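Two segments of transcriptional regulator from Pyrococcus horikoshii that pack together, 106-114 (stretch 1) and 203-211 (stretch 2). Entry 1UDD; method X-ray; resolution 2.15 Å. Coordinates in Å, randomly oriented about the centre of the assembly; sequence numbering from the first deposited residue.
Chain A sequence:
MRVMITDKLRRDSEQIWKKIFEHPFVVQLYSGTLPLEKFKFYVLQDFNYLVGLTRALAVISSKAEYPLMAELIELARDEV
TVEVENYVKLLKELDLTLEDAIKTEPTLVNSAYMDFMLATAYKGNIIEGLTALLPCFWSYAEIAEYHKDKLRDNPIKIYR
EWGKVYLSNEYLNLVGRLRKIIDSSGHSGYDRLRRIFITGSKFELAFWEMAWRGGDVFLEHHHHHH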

# COMPACT_ATOMS: atom_id res chain seq x y z
N PRO A 106 0.31 24.01 -0.23
CA PRO A 106 1.38 23.55 -1.13
C PRO A 106 1.00 23.78 -2.58
O PRO A 106 -0.14 23.52 -2.97
CB PRO A 106 1.51 22.06 -0.79
CG PRO A 106 0.93 21.95 0.60
CD PRO A 106 -0.25 22.87 0.52
N THR A 107 1.93 24.27 -3.39
CA THR A 107 1.62 24.48 -4.80
C THR A 107 1.31 23.11 -5.40
O THR A 107 1.57 22.09 -4.78
CB THR A 107 2.81 25.08 -5.57
OG1 THR A 107 3.96 24.25 -5.37
CG2 THR A 107 3.10 26.50 -5.08
N LEU A 108 0.76 23.11 -6.61
CA LEU A 108 0.43 21.87 -7.30
C LEU A 108 1.72 21.05 -7.49
O LEU A 108 1.75 19.85 -7.22
CB LEU A 108 -0.22 22.20 -8.65
CG LEU A 108 -0.86 21.11 -9.50
CD1 LEU A 108 0.18 20.42 -10.33
CD2 LEU A 108 -1.59 20.12 -8.62
N VAL A 109 2.78 21.73 -7.93
CA VAL A 109 4.09 21.08 -8.16
C VAL A 109 4.57 20.34 -6.92
O VAL A 109 5.04 19.21 -7.00
CB VAL A 109 5.16 22.13 -8.57
CG1 VAL A 109 6.52 21.46 -8.71
CG2 VAL A 109 4.78 22.76 -9.88
N ASN A 110 4.45 20.99 -5.76
CA ASN A 110 4.85 20.41 -4.48
C ASN A 110 4.09 19.11 -4.23
O ASN A 110 4.69 18.05 -4.04
CB ASN A 110 4.53 21.40 -3.36
CG ASN A 110 5.23 21.06 -2.07
OD1 ASN A 110 5.48 19.89 -1.77
ND2 ASN A 110 5.54 22.08 -1.29
N SER A 111 2.76 19.20 -4.21
CA SER A 111 1.90 18.04 -3.98
C SER A 111 2.27 16.91 -4.92
O SER A 111 2.50 15.78 -4.50
CB SER A 111 0.43 18.39 -4.21
OG SER A 111 0.02 19.44 -3.35
N ALA A 112 2.30 17.24 -6.21
CA ALA A 112 2.64 16.27 -7.25
C ALA A 112 3.98 15.57 -6.98
O ALA A 112 4.06 14.33 -7.04
CB ALA A 112 2.68 16.96 -8.58
N TYR A 113 5.02 16.34 -6.70
CA TYR A 113 6.33 15.75 -6.45
C TYR A 113 6.27 14.78 -5.27
O TYR A 113 6.77 13.65 -5.35
CB TYR A 113 7.37 16.85 -6.18
CG TYR A 113 8.82 16.39 -6.06
CD1 TYR A 113 9.25 15.17 -6.59
CD2 TYR A 113 9.77 17.21 -5.44
CE1 TYR A 113 10.60 14.79 -6.51
CE2 TYR A 113 11.10 16.84 -5.36
CZ TYR A 113 11.51 15.63 -5.89
OH TYR A 113 12.84 15.27 -5.77
N MET A 114 5.67 15.20 -4.17
CA MET A 114 5.57 14.31 -3.04
C MET A 114 4.76 13.05 -3.40
O MET A 114 5.08 11.95 -2.96
CB MET A 114 4.94 15.04 -1.85
CG MET A 114 5.83 16.15 -1.31
SD MET A 114 7.57 15.60 -1.05
CE MET A 114 8.34 16.27 -2.46
N PHE A 203 11.07 17.08 -11.47
CA PHE A 203 10.34 17.66 -10.33
C PHE A 203 11.24 18.62 -9.56
O PHE A 203 10.79 19.67 -9.12
CB PHE A 203 9.83 16.58 -9.39
CG PHE A 203 8.52 15.97 -9.82
CD1 PHE A 203 7.40 16.77 -10.02
CD2 PHE A 203 8.40 14.59 -9.98
CE1 PHE A 203 6.17 16.20 -10.38
CE2 PHE A 203 7.18 14.01 -10.33
CZ PHE A 203 6.06 14.81 -10.53
N GLU A 204 12.50 18.25 -9.38
CA GLU A 204 13.43 19.11 -8.66
C GLU A 204 13.54 20.47 -9.35
O GLU A 204 13.50 21.51 -8.70
CB GLU A 204 14.83 18.47 -8.58
CG GLU A 204 15.00 17.43 -7.47
CD GLU A 204 14.72 17.99 -6.07
OE1 GLU A 204 14.98 19.20 -5.85
OE2 GLU A 204 14.27 17.23 -5.19
N LEU A 205 13.69 20.45 -10.67
CA LEU A 205 13.80 21.67 -11.45
C LEU A 205 12.50 22.46 -11.32
O LEU A 205 12.51 23.67 -11.10
CB LEU A 205 14.10 21.33 -12.91
CG LEU A 205 14.26 22.48 -13.92
CD1 LEU A 205 15.19 23.54 -13.37
CD2 LEU A 205 14.79 21.93 -15.23
N ALA A 206 11.39 21.74 -11.43
CA ALA A 206 10.07 22.36 -11.34
C ALA A 206 9.88 22.99 -9.97
O ALA A 206 9.24 24.04 -9.84
CB ALA A 206 8.98 21.31 -11.58
N PHE A 207 10.44 22.35 -8.94
CA PHE A 207 10.29 22.86 -7.59
C PHE A 207 11.00 24.21 -7.45
O PHE A 207 10.46 25.14 -6.84
CB PHE A 207 10.87 21.87 -6.58
CG PHE A 207 10.22 21.94 -5.23
CD1 PHE A 207 9.03 21.25 -4.97
CD2 PHE A 207 10.82 22.67 -4.19
CE1 PHE A 207 8.44 21.29 -3.69
CE2 PHE A 207 10.24 22.71 -2.93
CZ PHE A 207 9.05 22.01 -2.67
N TRP A 208 12.21 24.32 -7.99
CA TRP A 208 12.93 25.58 -7.90
C TRP A 208 12.16 26.62 -8.69
O TRP A 208 12.01 27.75 -8.25
CB TRP A 208 14.35 25.43 -8.45
CG TRP A 208 15.22 24.55 -7.60
CD1 TRP A 208 15.79 23.36 -7.97
CD2 TRP A 208 15.61 24.79 -6.25
NE1 TRP A 208 16.51 22.85 -6.92
CE2 TRP A 208 16.42 23.70 -5.85
CE3 TRP A 208 15.36 25.82 -5.32
CZ2 TRP A 208 16.99 23.61 -4.58
CZ3 TRP A 208 15.92 25.73 -4.05
CH2 TRP A 208 16.73 24.63 -3.69
N GLU A 209 11.65 26.21 -9.84
CA GLU A 209 10.91 27.11 -10.71
C GLU A 209 9.68 27.68 -10.01
O GLU A 209 9.41 28.88 -10.12
CB GLU A 209 10.49 26.38 -11.98
CG GLU A 209 9.78 27.25 -13.01
CD GLU A 209 10.58 28.50 -13.39
OE1 GLU A 209 11.82 28.38 -13.53
OE2 GLU A 209 9.97 29.58 -13.55
N MET A 210 8.94 26.84 -9.31
CA MET A 210 7.75 27.33 -8.63
C MET A 210 8.14 28.19 -7.44
O MET A 210 7.38 29.08 -7.03
CB MET A 210 6.85 26.17 -8.20
CG MET A 210 7.34 25.40 -7.03
SD MET A 210 6.66 26.03 -5.51
CE MET A 210 7.40 24.80 -4.36
N ALA A 211 9.31 27.93 -6.87
CA ALA A 211 9.78 28.72 -5.74
C ALA A 211 10.17 30.09 -6.30
O ALA A 211 10.05 31.11 -5.62
CB ALA A 211 10.97 28.05 -5.09

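Two helices of one chain run nearly antiparallel, at 157°, and meet through a mostly apolar contact in which aromatic side chains pack at one end and a single very short hydrogen bond ties the side chains together. The axes approach to 9.5 Å, and the register sets Tyr-113 beside Phe-203 and Val-109 beside Phe-207.

Tyr-113 has the largest area covered by the partner helix. Its ring lies nearly parallel to that of Phe-203, with planes at 22°, but the two are slid apart and barely overlap. Instead, each ring receives an aliphatic carbon of the other residue over a face: Phe-203 CB lies 3.5 Å from the centroid of the Tyr-113 ring, and Tyr-113 CA lies 3.9 Å from that of the Phe-203 ring. Reciprocal CH-pi contacts, rather than ring overlap, characterise this pair. Ala-112 adds a small methyl, its CB 4.0 Å from Phe-203 CE1.

Tyrosine also suits this place because its hydroxyl reaches beyond the apolar ring. Tyr-113 OH donates to Glu-204 OE2 at 2.5 Å. The CA-to-CB bond of Glu-204 points away from the other helix, yet its m, m side chain brings the carboxyl group back, so this buried group finds a polar partner.

One turn away, a small aliphatic contact sits beside a second aromatic one. Val-109 points toward the partner and places CG1 3.8 Å from Ala-206 CB. Phe-207 turns its ring edge to Asn-110, with CE1 3.6 Å from Asn-110 CG.

At the far end, methionine's long, flexible side chain puts Met-210 SD 3.2 Å from Thr-107 OG1 and Met-210 CG 4.2 Å from Val-109 CB. Thr-107 is the N-cap; its OG1 accepts a weak bond from Asn-110 N at 3.3 Å, serving a first-turn N-H that lacks a preceding helical carbonyl.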